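Local structure of D-psicose 3-epimerase (Agrobacterium tumefaciens, 2HK0) at residues Y146-D158 / V187-K199. The protein epimerises ketohexoses at C3, interconverting D-fructose and D-psicose in a metal-dependent reaction within a TIM barrel. Numbering follows the deposited sequence.
Sequences YARGVEGINGIAD and VAFVKDVGKNNVK
F189 fills a hole on helix 146-158 bounded by Y146, G149, V150 and I153, a knob-into-hole fit between helices whose local axes approach to 9.2 Å and cross at -52°. With CG anti to the backbone N (chi1 178°), its ring extends to the backbone of the other helix, where F189 CZ lies 3.6 Å from G149 C; G149 has no side chain to block this approach. The rings of Y146 and F189 form an offset edge-to-face pair, the edge of F189 directed at the face of Y146, with planes 86° apart. V150 CG2 touches both rings, reaching F189 CE2 at 3.5 Å and lying over one face of Y146 toward its rim. At the edge of the tyrosine, Y146 OH donates a very short hydrogen bond of 2.5 Å to D192 OD2, the oxygen lying near the ring plane. Farther along, I153 CG2 meets V193 CG2 and V198 CG2, each at 3.9 Å, so one methyl touches both the end of helix 183-193 and the start of the following strand. After G194 leaves helical geometry with positive phi, the chain of K195 bends at chi2. K195 CG packs 3.5 Å from A157 CB, while K195 NZ forms a salt bridge to D158 OD1 at 3.0 Å, on the syn side but out of the carboxylate plane. N197 ND2 donates to A157 O (3.0 Å) and also to I165 O, and a water donates to both N197 OD1 and D158 OD1. These contacts join successive outer helices of the TIM barrel, 142-162 and 183-193; beneath them, strand 198-203 runs parallel beside 166-170, with V198 on I169 and N197 backbone-bonded to L167.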
ATOM      1  N   TYR A 146      -5.986  33.999   6.340  1.00 21.16           N
ATOM      2  CA  TYR A 146      -6.709  33.068   7.205  1.00 22.44           C
ATOM      3  C   TYR A 146      -7.762  33.838   8.012  1.00 22.91           C
ATOM      4  O   TYR A 146      -8.960  33.515   7.990  1.00 21.43           O
ATOM      5  CB  TYR A 146      -5.741  32.397   8.172  1.00 23.33           C
ATOM      6  CG  TYR A 146      -6.430  31.523   9.191  1.00 24.87           C
ATOM      7  CD1 TYR A 146      -6.704  30.185   8.910  1.00 24.77           C
ATOM      8  CD2 TYR A 146      -6.843  32.039  10.421  1.00 24.33           C
ATOM      9  CE1 TYR A 146      -7.373  29.380   9.824  1.00 25.80           C
ATOM     10  CE2 TYR A 146      -7.516  31.243  11.344  1.00 25.64           C
ATOM     11  CZ  TYR A 146      -7.777  29.914  11.034  1.00 26.61           C
ATOM     12  OH  TYR A 146      -8.454  29.110  11.917  1.00 27.33           O
ATOM     13  N   ALA A 147      -7.297  34.862   8.727  1.00 21.68           N
ATOM     14  CA  ALA A 147      -8.175  35.680   9.554  1.00 21.69           C
ATOM     15  C   ALA A 147      -9.321  36.309   8.757  1.00 21.17           C
ATOM     16  O   ALA A 147     -10.476  36.284   9.196  1.00 21.16           O
ATOM     17  CB  ALA A 147      -7.354  36.772  10.275  1.00 20.90           C
ATOM     18  N   ARG A 148      -9.020  36.868   7.590  1.00 19.88           N
ATOM     19  CA  ARG A 148     -10.071  37.476   6.785  1.00 20.55           C
ATOM     20  C   ARG A 148     -11.000  36.405   6.209  1.00 20.30           C
ATOM     21  O   ARG A 148     -12.204  36.635   6.060  1.00 21.02           O
ATOM     22  CB  ARG A 148      -9.473  38.324   5.653  1.00 23.07           C
ATOM     23  CG  ARG A 148      -8.767  39.601   6.154  1.00 27.01           C
ATOM     24  CD  ARG A 148      -8.262  40.474   5.001  1.00 29.36           C
ATOM     25  NE  ARG A 148      -6.804  40.577   5.004  1.00 35.03           N
ATOM     26  CZ  ARG A 148      -5.995  39.710   4.414  1.00 35.20           C
ATOM     27  NH1 ARG A 148      -6.500  38.683   3.765  1.00 40.84           N
ATOM     28  NH2 ARG A 148      -4.686  39.850   4.494  1.00 37.62           N
ATOM     29  N   GLY A 149     -10.450  35.236   5.894  1.00 19.77           N
ATOM     30  CA  GLY A 149     -11.279  34.168   5.348  1.00 18.70           C
ATOM     31  C   GLY A 149     -12.309  33.681   6.364  1.00 19.70           C
ATOM     32  O   GLY A 149     -13.479  33.449   6.032  1.00 19.53           O
ATOM     33  N   VAL A 150     -11.863  33.529   7.607  1.00 19.23           N
ATOM     34  CA  VAL A 150     -12.718  33.080   8.697  1.00 20.39           C
ATOM     35  C   VAL A 150     -13.859  34.061   8.852  1.00 20.92           C
ATOM     36  O   VAL A 150     -15.015  33.676   8.929  1.00 22.79           O
ATOM     37  CB  VAL A 150     -11.959  33.040  10.050  1.00 19.81           C
ATOM     38  CG1 VAL A 150     -12.967  32.857  11.213  1.00 18.77           C
ATOM     39  CG2 VAL A 150     -10.926  31.915  10.040  1.00 19.17           C
ATOM     40  N   GLU A 151     -13.523  35.340   8.917  1.00 23.97           N
ATOM     41  CA  GLU A 151     -14.532  36.379   9.073  1.00 25.92           C
ATOM     42  C   GLU A 151     -15.483  36.422   7.879  1.00 23.06           C
ATOM     43  O   GLU A 151     -16.692  36.487   8.055  1.00 23.05           O
ATOM     44  CB  GLU A 151     -13.856  37.745   9.251  1.00 31.65           C
ATOM     45  CG  GLU A 151     -14.730  38.777   9.934  1.00 40.01           C
ATOM     46  CD  GLU A 151     -13.921  39.952  10.474  1.00 46.49           C
ATOM     47  OE1 GLU A 151     -13.466  40.790   9.657  1.00 48.73           O
ATOM     48  OE2 GLU A 151     -13.729  40.025  11.715  1.00 49.84           O
ATOM     49  N   GLY A 152     -14.946  36.392   6.665  1.00 23.12           N
ATOM     50  CA  GLY A 152     -15.806  36.418   5.491  1.00 21.79           C
ATOM     51  C   GLY A 152     -16.784  35.247   5.441  1.00 23.24           C
ATOM     52  O   GLY A 152     -17.956  35.426   5.102  1.00 23.92           O
ATOM     53  N   ILE A 153     -16.323  34.044   5.778  1.00 21.87           N
ATOM     54  CA  ILE A 153     -17.194  32.859   5.752  1.00 21.01           C
ATOM     55  C   ILE A 153     -18.247  32.961   6.847  1.00 22.23           C
ATOM     56  O   ILE A 153     -19.428  32.682   6.632  1.00 21.87           O
ATOM     57  CB  ILE A 153     -16.374  31.548   5.950  1.00 18.97           C
ATOM     58  CG1 ILE A 153     -15.479  31.299   4.723  1.00 17.82           C
ATOM     59  CG2 ILE A 153     -17.306  30.369   6.184  1.00 19.36           C
ATOM     60  CD1 ILE A 153     -16.240  31.083   3.410  1.00 17.31           C
ATOM     61  N   ASN A 154     -17.807  33.354   8.031  1.00 20.75           N
ATOM     62  CA  ASN A 154     -18.711  33.527   9.154  1.00 21.74           C
ATOM     63  C   ASN A 154     -19.852  34.472   8.711  1.00 22.15           C
ATOM     64  O   ASN A 154     -21.021  34.218   8.982  1.00 20.98           O
ATOM     65  CB  ASN A 154     -17.935  34.137  10.331  1.00 20.84           C
ATOM     66  CG  ASN A 154     -18.813  34.436  11.525  1.00 22.98           C
ATOM     67  OD1 ASN A 154     -18.942  33.624  12.444  1.00 22.88           O
ATOM     68  ND2 ASN A 154     -19.430  35.599  11.512  1.00 20.42           N
ATOM     69  N   GLY A 155     -19.489  35.533   7.999  1.00 19.97           N
ATOM     70  CA  GLY A 155     -20.457  36.521   7.540  1.00 20.38           C
ATOM     71  C   GLY A 155     -21.469  36.149   6.468  1.00 21.69           C
ATOM     72  O   GLY A 155     -22.415  36.909   6.241  1.00 20.76           O
ATOM     73  N   ILE A 156     -21.285  35.028   5.768  1.00 21.06           N
ATOM     74  CA  ILE A 156     -22.271  34.631   4.762  1.00 20.30           C
ATOM     75  C   ILE A 156     -22.972  33.347   5.201  1.00 20.65           C
ATOM     76  O   ILE A 156     -23.938  32.903   4.566  1.00 20.52           O
ATOM     77  CB  ILE A 156     -21.635  34.362   3.355  1.00 22.62           C
ATOM     78  CG1 ILE A 156     -20.482  33.356   3.472  1.00 21.31           C
ATOM     79  CG2 ILE A 156     -21.143  35.658   2.737  1.00 23.57           C
ATOM     80  CD1 ILE A 156     -20.107  32.715   2.141  1.00 24.46           C
ATOM     81  N   ALA A 157     -22.498  32.757   6.298  1.00 19.45           N
ATOM     82  CA  ALA A 157     -23.058  31.496   6.776  1.00 19.45           C
ATOM     83  C   ALA A 157     -24.554  31.509   7.063  1.00 21.09           C
ATOM     84  O   ALA A 157     -25.275  30.581   6.664  1.00 18.91           O
ATOM     85  CB  ALA A 157     -22.299  31.021   8.016  1.00 18.07           C
ATOM     86  N   ASP A 158     -25.023  32.538   7.767  1.00 20.99           N
ATOM     87  CA  ASP A 158     -26.438  32.613   8.104  1.00 22.73           C
ATOM     88  C   ASP A 158     -27.298  32.726   6.847  1.00 22.39           C
ATOM     89  O   ASP A 158     -28.375  32.136   6.770  1.00 21.49           O
ATOM     90  CB  ASP A 158     -26.710  33.799   9.039  1.00 24.77           C
ATOM     91  CG  ASP A 158     -26.123  33.600  10.444  1.00 28.78           C
ATOM     92  OD1 ASP A 158     -25.746  32.460  10.807  1.00 27.17           O
ATOM     93  OD2 ASP A 158     -26.057  34.598  11.199  1.00 33.13           O
ATOM     94  N   VAL A 187     -10.105  21.720   9.657  1.00 19.76           N
ATOM     95  CA  VAL A 187     -10.930  21.633  10.854  1.00 17.71           C
ATOM     96  C   VAL A 187     -10.734  22.854  11.776  1.00 18.84           C
ATOM     97  O   VAL A 187     -11.700  23.363  12.338  1.00 19.96           O
ATOM     98  CB  VAL A 187     -10.618  20.346  11.628  1.00 18.77           C
ATOM     99  CG1 VAL A 187     -11.201  20.424  13.050  1.00 18.41           C
ATOM    100  CG2 VAL A 187     -11.214  19.135  10.879  1.00 17.04           C
ATOM    101  N   ALA A 188      -9.501  23.339  11.911  1.00 18.89           N
ATOM    102  CA  ALA A 188      -9.253  24.488  12.789  1.00 21.54           C
ATOM    103  C   ALA A 188      -9.988  25.698  12.231  1.00 21.88           C
ATOM    104  O   ALA A 188     -10.620  26.451  12.965  1.00 21.10           O
ATOM    105  CB  ALA A 188      -7.753  24.781  12.897  1.00 19.65           C
ATOM    106  N   PHE A 189      -9.913  25.868  10.919  1.00 19.92           N
ATOM    107  CA  PHE A 189     -10.571  26.985  10.265  1.00 20.35           C
ATOM    108  C   PHE A 189     -12.087  26.936  10.498  1.00 19.93           C
ATOM    109  O   PHE A 189     -12.700  27.942  10.839  1.00 19.03           O
ATOM    110  CB  PHE A 189     -10.267  26.954   8.761  1.00 18.24           C
ATOM    111  CG  PHE A 189     -10.948  28.037   7.977  1.00 18.87           C
ATOM    112  CD1 PHE A 189     -12.258  27.875   7.527  1.00 19.06           C
ATOM    113  CD2 PHE A 189     -10.275  29.212   7.675  1.00 18.76           C
ATOM    114  CE1 PHE A 189     -12.884  28.880   6.778  1.00 21.39           C
ATOM    115  CE2 PHE A 189     -10.893  30.234   6.924  1.00 20.04           C
ATOM    116  CZ  PHE A 189     -12.192  30.069   6.476  1.00 20.76           C
ATOM    117  N   VAL A 190     -12.681  25.762  10.286  1.00 18.91           N
ATOM    118  CA  VAL A 190     -14.109  25.576  10.470  1.00 18.88           C
ATOM    119  C   VAL A 190     -14.534  25.846  11.930  1.00 20.46           C
ATOM    120  O   VAL A 190     -15.567  26.486  12.178  1.00 18.63           O
ATOM    121  CB  VAL A 190     -14.514  24.151  10.004  1.00 19.65           C
ATOM    122  CG1 VAL A 190     -15.928  23.791  10.472  1.00 17.97           C
ATOM    123  CG2 VAL A 190     -14.455  24.104   8.478  1.00 18.51           C
ATOM    124  N   LYS A 191     -13.740  25.385  12.890  1.00 19.94           N
ATOM    125  CA  LYS A 191     -14.076  25.627  14.298  1.00 21.68           C
ATOM    126  C   LYS A 191     -14.043  27.128  14.598  1.00 22.66           C
ATOM    127  O   LYS A 191     -14.867  27.632  15.354  1.00 21.54           O
ATOM    128  CB  LYS A 191     -13.111  24.876  15.210  1.00 21.60           C
ATOM    129  CG  LYS A 191     -13.407  23.384  15.282  1.00 26.31           C
ATOM    130  CD  LYS A 191     -12.387  22.656  16.141  1.00 26.49           C
ATOM    131  CE  LYS A 191     -12.745  21.186  16.308  1.00 29.54           C
ATOM    132  NZ  LYS A 191     -11.727  20.504  17.180  1.00 32.82           N
ATOM    133  N   ASP A 192     -13.085  27.835  14.006  1.00 22.47           N
ATOM    134  CA  ASP A 192     -12.986  29.276  14.179  1.00 24.29           C
ATOM    135  C   ASP A 192     -14.186  29.996  13.581  1.00 24.67           C
ATOM    136  O   ASP A 192     -14.609  31.037  14.091  1.00 23.92           O
ATOM    137  CB  ASP A 192     -11.736  29.830  13.508  1.00 28.08           C
ATOM    138  CG  ASP A 192     -10.569  29.907  14.452  1.00 35.35           C
ATOM    139  OD1 ASP A 192     -10.808  29.845  15.680  1.00 38.55           O
ATOM    140  OD2 ASP A 192      -9.418  30.039  13.976  1.00 37.50           O
ATOM    141  N   VAL A 193     -14.719  29.470  12.484  1.00 20.65           N
ATOM    142  CA  VAL A 193     -15.866  30.125  11.890  1.00 20.20           C
ATOM    143  C   VAL A 193     -17.044  30.017  12.857  1.00 21.15           C
ATOM    144  O   VAL A 193     -17.816  30.960  12.998  1.00 19.61           O
ATOM    145  CB  VAL A 193     -16.242  29.512  10.522  1.00 18.18           C
ATOM    146  CG1 VAL A 193     -17.641  29.974  10.114  1.00 15.39           C
ATOM    147  CG2 VAL A 193     -15.211  29.953   9.459  1.00 16.54           C
ATOM    148  N   GLY A 194     -17.162  28.863  13.515  1.00 21.09           N
ATOM    149  CA  GLY A 194     -18.219  28.642  14.492  1.00 22.11           C
ATOM    150  C   GLY A 194     -19.653  28.669  13.987  1.00 22.99           C
ATOM    151  O   GLY A 194     -20.530  29.245  14.619  1.00 21.52           O
ATOM    152  N   LYS A 195     -19.901  28.047  12.846  1.00 22.03           N
ATOM    153  CA  LYS A 195     -21.244  28.010  12.293  1.00 22.13           C
ATOM    154  C   LYS A 195     -21.606  26.560  12.013  1.00 22.45           C
ATOM    155  O   LYS A 195     -20.787  25.784  11.514  1.00 24.03           O
ATOM    156  CB  LYS A 195     -21.306  28.845  11.020  1.00 22.26           C
ATOM    157  CG  LYS A 195     -21.102  30.354  11.251  1.00 22.85           C
ATOM    158  CD  LYS A 195     -22.320  30.984  11.909  1.00 24.36           C
ATOM    159  CE  LYS A 195     -22.156  32.497  12.063  1.00 25.38           C
ATOM    160  NZ  LYS A 195     -23.415  33.126  12.561  1.00 25.94           N
ATOM    161  N   ASN A 196     -22.830  26.189  12.355  1.00 23.63           N
ATOM    162  CA  ASN A 196     -23.288  24.818  12.164  1.00 22.86           C
ATOM    163  C   ASN A 196     -23.336  24.338  10.725  1.00 22.28           C
ATOM    164  O   ASN A 196     -23.269  23.133  10.482  1.00 21.40           O
ATOM    165  CB  ASN A 196     -24.669  24.634  12.779  1.00 25.74           C
ATOM    166  CG  ASN A 196     -24.680  24.921  14.260  1.00 30.96           C
ATOM    167  OD1 ASN A 196     -23.743  24.557  14.977  1.00 32.01           O
ATOM    168  ND2 ASN A 196     -25.740  25.570  14.733  1.00 32.06           N
ATOM    169  N   ASN A 197     -23.458  25.258   9.772  1.00 19.16           N
ATOM    170  CA  ASN A 197     -23.547  24.848   8.375  1.00 19.12           C
ATOM    171  C   ASN A 197     -22.274  25.074   7.562  1.00 19.78           C
ATOM    172  O   ASN A 197     -22.334  25.175   6.334  1.00 19.83           O
ATOM    173  CB  ASN A 197     -24.746  25.544   7.694  1.00 17.52           C
ATOM    174  CG  ASN A 197     -24.565  27.050   7.594  1.00 18.29           C
ATOM    175  OD1 ASN A 197     -24.107  27.695   8.534  1.00 15.73           O
ATOM    176  ND2 ASN A 197     -24.931  27.614   6.451  1.00 17.77           N
ATOM    177  N   VAL A 198     -21.130  25.179   8.241  1.00 19.74           N
ATOM    178  CA  VAL A 198     -19.848  25.340   7.560  1.00 17.62           C
ATOM    179  C   VAL A 198     -19.099  24.059   7.907  1.00 18.94           C
ATOM    180  O   VAL A 198     -18.929  23.718   9.083  1.00 18.16           O
ATOM    181  CB  VAL A 198     -19.079  26.592   8.031  1.00 19.06           C
ATOM    182  CG1 VAL A 198     -17.713  26.653   7.354  1.00 18.64           C
ATOM    183  CG2 VAL A 198     -19.888  27.865   7.664  1.00 20.62           C
ATOM    184  N   LYS A 199     -18.669  23.351   6.864  1.00 17.16           N
ATOM    185  CA  LYS A 199     -18.022  22.054   6.989  1.00 18.44           C
ATOM    186  C   LYS A 199     -16.679  21.979   6.267  1.00 19.15           C
ATOM    187  O   LYS A 199     -16.336  22.844   5.449  1.00 18.24           O
ATOM    188  CB  LYS A 199     -18.946  20.987   6.380  1.00 16.17           C
ATOM    189  CG  LYS A 199     -20.371  20.971   6.935  1.00 21.51           C
ATOM    190  CD  LYS A 199     -20.382  20.462   8.366  1.00 24.13           C
ATOM    191  CE  LYS A 199     -21.730  20.703   9.051  1.00 27.37           C
ATOM    192  NZ  LYS A 199     -22.851  20.148   8.259  1.00 28.48           N
TER
HETATM  193  O   HOH W   1     -25.517  29.496  10.241  1.00 24.87           O